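Local structure of Baccell_00875 (Bacteroides cellulosilyticus DSM 14838, 5NO8) at residues D340-R352 against L401-L414. The protein is a polysaccharide lyase that probably removes L-rhamnose caps, linked to glucuronic acid, from complex arabinogalactan proteins. Numbering follows the deposited sequence.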
loop_
_atom_site.group_PDB
_atom_site.type_symbol
_atom_site.label_atom_id
_atom_site.label_comp_id
_atom_site.label_asym_id
_atom_site.label_seq_id
_atom_site.Cartn_x
_atom_site.Cartn_y
_atom_site.Cartn_z
ATOM N N ASP A 340 -4.182 -24.358 4.311
ATOM C CA ASP A 340 -3.900 -24.548 5.732
ATOM C C ASP A 340 -3.709 -23.193 6.431
ATOM O O ASP A 340 -4.054 -23.060 7.609
ATOM C CB ASP A 340 -2.622 -25.379 5.983
ATOM C CG ASP A 340 -2.773 -26.864 5.647
ATOM O OD1 ASP A 340 -3.910 -27.344 5.422
ATOM O OD2 ASP A 340 -1.719 -27.567 5.613
ATOM N N LEU A 341 -3.106 -22.228 5.731
ATOM C CA LEU A 341 -2.923 -20.880 6.303
ATOM C C LEU A 341 -4.288 -20.293 6.704
ATOM O O LEU A 341 -4.451 -19.804 7.808
ATOM C CB LEU A 341 -2.199 -19.939 5.330
ATOM C CG LEU A 341 -1.694 -18.612 5.917
ATOM C CD1 LEU A 341 -0.673 -18.856 7.033
ATOM C CD2 LEU A 341 -1.052 -17.729 4.852
ATOM N N ILE A 342 -5.254 -20.394 5.798
ATOM C CA ILE A 342 -6.582 -19.847 6.015
ATOM C C ILE A 342 -7.309 -20.628 7.111
ATOM O O ILE A 342 -7.931 -20.033 7.962
ATOM C CB ILE A 342 -7.389 -19.802 4.714
ATOM C CG1 ILE A 342 -6.698 -18.866 3.708
ATOM C CG2 ILE A 342 -8.833 -19.385 4.983
ATOM C CD1 ILE A 342 -7.387 -18.811 2.366
ATOM N N ARG A 343 -7.201 -21.960 7.088
ATOM C CA ARG A 343 -7.794 -22.805 8.109
ATOM C C ARG A 343 -7.267 -22.442 9.479
ATOM O O ARG A 343 -8.046 -22.288 10.412
ATOM C CB ARG A 343 -7.472 -24.278 7.844
ATOM C CG ARG A 343 -8.100 -25.212 8.863
ATOM C CD ARG A 343 -7.399 -26.531 8.899
ATOM N NE ARG A 343 -6.355 -26.489 9.905
ATOM C CZ ARG A 343 -5.084 -26.807 9.725
ATOM N NH1 ARG A 343 -4.604 -27.215 8.540
ATOM N NH2 ARG A 343 -4.276 -26.712 10.765
ATOM N N LYS A 344 -5.954 -22.255 9.587
ATOM C CA LYS A 344 -5.363 -21.926 10.869
ATOM C C LYS A 344 -5.835 -20.550 11.351
ATOM O O LYS A 344 -6.076 -20.376 12.531
ATOM C CB LYS A 344 -3.848 -21.992 10.805
ATOM C CG LYS A 344 -3.360 -23.448 10.744
ATOM C CD LYS A 344 -1.863 -23.566 10.851
ATOM C CE LYS A 344 -1.152 -23.148 9.582
ATOM N NZ LYS A 344 0.274 -23.598 9.672
ATOM N N ARG A 345 -5.951 -19.601 10.441
ATOM C CA ARG A 345 -6.401 -18.261 10.815
ATOM C C ARG A 345 -7.845 -18.294 11.337
ATOM O O ARG A 345 -8.162 -17.714 12.363
ATOM C CB ARG A 345 -6.316 -17.290 9.635
ATOM C CG ARG A 345 -6.853 -15.888 9.925
ATOM C CD ARG A 345 -6.137 -15.297 11.118
ATOM N NE ARG A 345 -6.725 -14.053 11.577
ATOM C CZ ARG A 345 -6.623 -13.609 12.815
ATOM N NH1 ARG A 345 -5.915 -14.250 13.756
ATOM N NH2 ARG A 345 -7.246 -12.487 13.121
ATOM N N VAL A 346 -8.696 -18.983 10.596
ATOM C CA VAL A 346 -10.093 -19.116 10.980
ATOM C C VAL A 346 -10.220 -19.756 12.358
ATOM O O VAL A 346 -10.976 -19.271 13.180
ATOM C CB VAL A 346 -10.861 -19.849 9.864
ATOM C CG1 VAL A 346 -12.195 -20.397 10.324
ATOM C CG2 VAL A 346 -11.036 -18.895 8.686
ATOM N N ASP A 347 -9.489 -20.854 12.599
ATOM C CA ASP A 347 -9.499 -21.506 13.908
ATOM C C ASP A 347 -8.998 -20.603 15.014
ATOM O O ASP A 347 -9.533 -20.625 16.097
ATOM C CB ASP A 347 -8.698 -22.806 13.896
ATOM C CG ASP A 347 -9.373 -23.915 13.057
ATOM O OD1 ASP A 347 -10.599 -23.852 12.782
ATOM O OD2 ASP A 347 -8.661 -24.882 12.686
ATOM N N PHE A 348 -7.987 -19.780 14.727
ATOM C CA PHE A 348 -7.492 -18.811 15.707
ATOM C C PHE A 348 -8.553 -17.770 16.059
ATOM O O PHE A 348 -8.709 -17.428 17.242
ATOM C CB PHE A 348 -6.218 -18.121 15.208
ATOM C CG PHE A 348 -5.441 -17.442 16.294
ATOM C CD1 PHE A 348 -5.784 -16.155 16.705
ATOM C CD2 PHE A 348 -4.349 -18.050 16.888
ATOM C CE1 PHE A 348 -5.095 -15.517 17.721
ATOM C CE2 PHE A 348 -3.641 -17.407 17.905
ATOM C CZ PHE A 348 -4.019 -16.147 18.332
ATOM N N ILE A 349 -9.245 -17.251 15.046
ATOM C CA ILE A 349 -10.289 -16.256 15.265
ATOM C C ILE A 349 -11.355 -16.840 16.205
ATOM O O ILE A 349 -11.698 -16.236 17.236
ATOM C CB ILE A 349 -10.928 -15.785 13.966
ATOM C CG1 ILE A 349 -9.932 -14.939 13.165
ATOM C CG2 ILE A 349 -12.189 -14.956 14.255
ATOM C CD1 ILE A 349 -10.295 -14.731 11.724
ATOM N N ARG A 350 -11.819 -18.039 15.872
ATOM C CA ARG A 350 -12.833 -18.688 16.694
ATOM C C ARG A 350 -12.355 -19.000 18.105
ATOM O O ARG A 350 -13.061 -18.710 19.081
ATOM C CB ARG A 350 -13.349 -19.967 16.021
ATOM C CG ARG A 350 -14.497 -20.624 16.794
ATOM C CD ARG A 350 -15.010 -21.862 16.100
ATOM N NE ARG A 350 -14.037 -22.947 16.029
ATOM C CZ ARG A 350 -13.670 -23.739 17.044
ATOM N NH1 ARG A 350 -14.148 -23.594 18.280
ATOM N NH2 ARG A 350 -12.795 -24.704 16.816
ATOM N N THR A 351 -11.182 -19.595 18.238
ATOM C CA THR A 351 -10.723 -20.087 19.537
ATOM C C THR A 351 -10.050 -19.071 20.458
ATOM O O THR A 351 -9.936 -19.323 21.640
ATOM C CB THR A 351 -9.806 -21.309 19.393
ATOM O OG1 THR A 351 -8.588 -20.958 18.724
ATOM C CG2 THR A 351 -10.548 -22.415 18.660
ATOM N N ARG A 352 -9.592 -17.944 19.907
ATOM C CA ARG A 352 -8.840 -16.934 20.665
ATOM C C ARG A 352 -9.432 -15.533 20.571
ATOM O O ARG A 352 -9.227 -14.743 21.485
ATOM C CB ARG A 352 -7.365 -16.870 20.199
ATOM C CG ARG A 352 -6.577 -18.173 20.282
ATOM C CD ARG A 352 -6.471 -18.702 21.713
ATOM N NE ARG A 352 -5.586 -17.914 22.577
ATOM C CZ ARG A 352 -5.947 -17.019 23.517
ATOM N NH1 ARG A 352 -7.220 -16.686 23.758
ATOM N NH2 ARG A 352 -5.002 -16.415 24.234
ATOM N N LEU A 401 -15.426 -13.435 7.025
ATOM C CA LEU A 401 -14.458 -14.472 6.703
ATOM C C LEU A 401 -14.946 -15.853 7.194
ATOM O O LEU A 401 -14.888 -16.845 6.428
ATOM C CB LEU A 401 -13.107 -14.201 7.356
ATOM C CG LEU A 401 -12.068 -15.310 7.173
ATOM C CD1 LEU A 401 -11.844 -15.611 5.703
ATOM C CD2 LEU A 401 -10.769 -14.922 7.860
ATOM N N LEU A 402 -15.356 -15.931 8.462
ATOM C CA LEU A 402 -15.797 -17.232 8.995
ATOM C C LEU A 402 -16.985 -17.820 8.231
ATOM O O LEU A 402 -17.027 -19.041 8.039
ATOM C CB LEU A 402 -16.043 -17.210 10.480
ATOM C CG LEU A 402 -14.839 -17.538 11.361
ATOM C CD1 LEU A 402 -13.607 -16.682 11.096
ATOM C CD2 LEU A 402 -15.229 -17.482 12.822
ATOM N N VAL A 403 -17.905 -16.973 7.754
ATOM C CA VAL A 403 -18.976 -17.462 6.863
ATOM C C VAL A 403 -18.419 -18.060 5.580
ATOM O O VAL A 403 -18.830 -19.144 5.172
ATOM C CB VAL A 403 -19.988 -16.365 6.442
ATOM C CG1 VAL A 403 -21.000 -16.950 5.462
ATOM C CG2 VAL A 403 -20.682 -15.799 7.647
ATOM N N LYS A 404 -17.511 -17.353 4.905
ATOM C CA LYS A 404 -17.009 -17.841 3.635
ATOM C C LYS A 404 -16.291 -19.178 3.859
ATOM O O LYS A 404 -16.473 -20.105 3.082
ATOM C CB LYS A 404 -16.107 -16.820 2.941
ATOM C CG LYS A 404 -16.894 -15.623 2.451
ATOM C CD LYS A 404 -16.070 -14.712 1.575
ATOM C CE LYS A 404 -16.880 -13.487 1.190
ATOM N NZ LYS A 404 -16.196 -12.753 0.105
ATOM N N GLN A 405 -15.526 -19.272 4.935
ATOM C CA GLN A 405 -14.817 -20.514 5.247
ATOM C C GLN A 405 -15.823 -21.634 5.639
ATOM O O GLN A 405 -15.646 -22.793 5.271
ATOM C CB GLN A 405 -13.787 -20.320 6.354
ATOM C CG GLN A 405 -12.875 -21.531 6.573
ATOM C CD GLN A 405 -11.860 -21.815 5.467
ATOM O OE1 GLN A 405 -11.885 -21.254 4.374
ATOM N NE2 GLN A 405 -10.970 -22.752 5.755
ATOM N N TYR A 406 -16.887 -21.282 6.333
ATOM C CA TYR A 406 -17.964 -22.227 6.587
ATOM C C TYR A 406 -18.566 -22.756 5.298
ATOM O O TYR A 406 -18.817 -23.971 5.159
ATOM C CB TYR A 406 -19.050 -21.598 7.483
ATOM C CG TYR A 406 -20.190 -22.572 7.609
ATOM C CD1 TYR A 406 -20.120 -23.619 8.519
ATOM C CD2 TYR A 406 -21.265 -22.514 6.742
ATOM C CE1 TYR A 406 -21.137 -24.578 8.588
ATOM C CE2 TYR A 406 -22.290 -23.454 6.804
ATOM C CZ TYR A 406 -22.221 -24.479 7.731
ATOM O OH TYR A 406 -23.226 -25.424 7.788
ATOM N N LEU A 407 -18.804 -21.888 4.327
ATOM C CA LEU A 407 -19.434 -22.321 3.083
ATOM C C LEU A 407 -18.564 -23.339 2.326
ATOM O O LEU A 407 -19.098 -24.182 1.591
ATOM C CB LEU A 407 -19.795 -21.132 2.191
ATOM C CG LEU A 407 -20.870 -20.200 2.758
ATOM C CD1 LEU A 407 -20.999 -18.981 1.855
ATOM C CD2 LEU A 407 -22.192 -20.938 2.893
ATOM N N LEU A 408 -17.242 -23.277 2.536
ATOM C CA LEU A 408 -16.307 -24.209 1.925
ATOM C C LEU A 408 -16.166 -25.494 2.699
ATOM O O LEU A 408 -16.137 -26.581 2.106
ATOM C CB LEU A 408 -14.928 -23.534 1.773
ATOM C CG LEU A 408 -14.906 -22.437 0.726
ATOM C CD1 LEU A 408 -13.648 -21.602 0.884
ATOM C CD2 LEU A 408 -14.950 -23.028 -0.681
ATOM N N THR A 409 -16.079 -25.377 4.014
ATOM C CA THR A 409 -15.681 -26.467 4.888
ATOM C C THR A 409 -16.815 -27.138 5.629
ATOM O O THR A 409 -16.645 -28.271 6.087
ATOM C CB THR A 409 -14.680 -25.998 5.963
ATOM O OG1 THR A 409 -15.337 -25.088 6.863
ATOM C CG2 THR A 409 -13.489 -25.366 5.322
ATOM N N LYS A 410 -17.930 -26.425 5.798
ATOM C CA LYS A 410 -19.128 -26.871 6.545
ATOM C C LYS A 410 -18.878 -27.177 8.020
ATOM O O LYS A 410 -19.622 -27.935 8.637
ATOM C CB LYS A 410 -19.837 -28.053 5.860
ATOM C CG LYS A 410 -19.934 -27.989 4.343
ATOM C CD LYS A 410 -20.809 -26.869 3.836
ATOM C CE LYS A 410 -20.807 -26.855 2.306
ATOM N NZ LYS A 410 -21.634 -25.742 1.743
ATOM N N ASP A 411 -17.821 -26.596 8.583
ATOM C CA ASP A 411 -17.424 -26.819 9.970
ATOM C C ASP A 411 -18.531 -26.354 10.940
ATOM O O ASP A 411 -18.814 -25.154 11.045
ATOM C CB ASP A 411 -16.115 -26.051 10.223
ATOM C CG ASP A 411 -15.553 -26.229 11.599
ATOM O OD1 ASP A 411 -16.191 -26.876 12.457
ATOM O OD2 ASP A 411 -14.442 -25.675 11.831
ATOM N N PRO A 412 -19.139 -27.296 11.674
ATOM C CA PRO A 412 -20.238 -26.940 12.576
ATOM C C PRO A 412 -19.839 -25.989 13.700
ATOM O O PRO A 412 -20.670 -25.197 14.134
ATOM C CB PRO A 412 -20.690 -28.294 13.156
ATOM C CG PRO A 412 -20.044 -29.328 12.296
ATOM C CD PRO A 412 -18.788 -28.731 11.777
ATOM N N GLU A 413 -18.582 -26.031 14.134
ATOM C CA GLU A 413 -18.090 -25.108 15.159
ATOM C C GLU A 413 -18.109 -23.671 14.657
ATOM O O GLU A 413 -18.373 -22.755 15.444
ATOM C CB GLU A 413 -16.669 -25.455 15.618
ATOM C CG GLU A 413 -16.604 -26.543 16.659
ATOM C CD GLU A 413 -17.077 -27.863 16.134
ATOM O OE1 GLU A 413 -16.486 -28.381 15.147
ATOM O OE2 GLU A 413 -18.052 -28.382 16.706
ATOM N N LEU A 414 -17.792 -23.468 13.373
ATOM C CA LEU A 414 -17.912 -22.148 12.761
ATOM C C LEU A 414 -19.359 -21.679 12.748
ATOM O O LEU A 414 -19.632 -20.515 13.051
ATOM C CB LEU A 414 -17.371 -22.123 11.329
ATOM C CG LEU A 414 -15.867 -22.370 11.154
ATOM C CD1 LEU A 414 -15.448 -22.129 9.714
ATOM C CD2 LEU A 414 -15.067 -21.488 12.107
#
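With chi1 at 163°, Val346 swings CG1 opposite its amide nitrogen, toward Leu414, and turns CG2 toward Leu401 and Gln405, so that its two methyls spread over different partners as a knob into a hole formed by Leu401, Leu402, Gln405 and Leu414. Val346 CG1 meets Leu414 CD2 at 3.6 Å, while Val346 CG2 lies 3.8 Å from Gln405 CG. The packing belongs to the helical domain: helix 338-352, which follows the last strand of a preceding beta-sheet, crosses the C-terminal part of helix 396-409 and packs against the first turn of helix 412-429, the axes of 340-352 and 401-409 passing 10.4 Å apart at -124°. One turn along, Ile349 and Leu402 lie alongside each other, pointing in opposite senses, with CG2 of Ile349 3.9 Å from CD1 of Leu402. Toward the other end, Gln405, bent at chi2 (70°), swings its amide onto Ile342, with Gln405 OE1 3.6 Å from Ile342 CG2. Tyr687 of helix 682-692 also packs on Ile342.

Between 401-409 and 412-414, Lys410 takes a positive phi and Asp411 N-caps the new helix, its OD1 accepting from Glu413 N. Arg350 reaches this start with an aliphatic chain extended until a bend at chi3, and its guanidinium lies between Thr351 CG2 on one face and Glu413 CB on the other. An alanine here would take away the guanidinium over Glu413 CB and the CD beside Leu414 CD2, and is likely to leave both uncovered on that side. Arg350 NE is buried without a partner, packed 3.7 Å from Glu413 CB, and Arg350 CD sits 3.5 Å from Glu413 O.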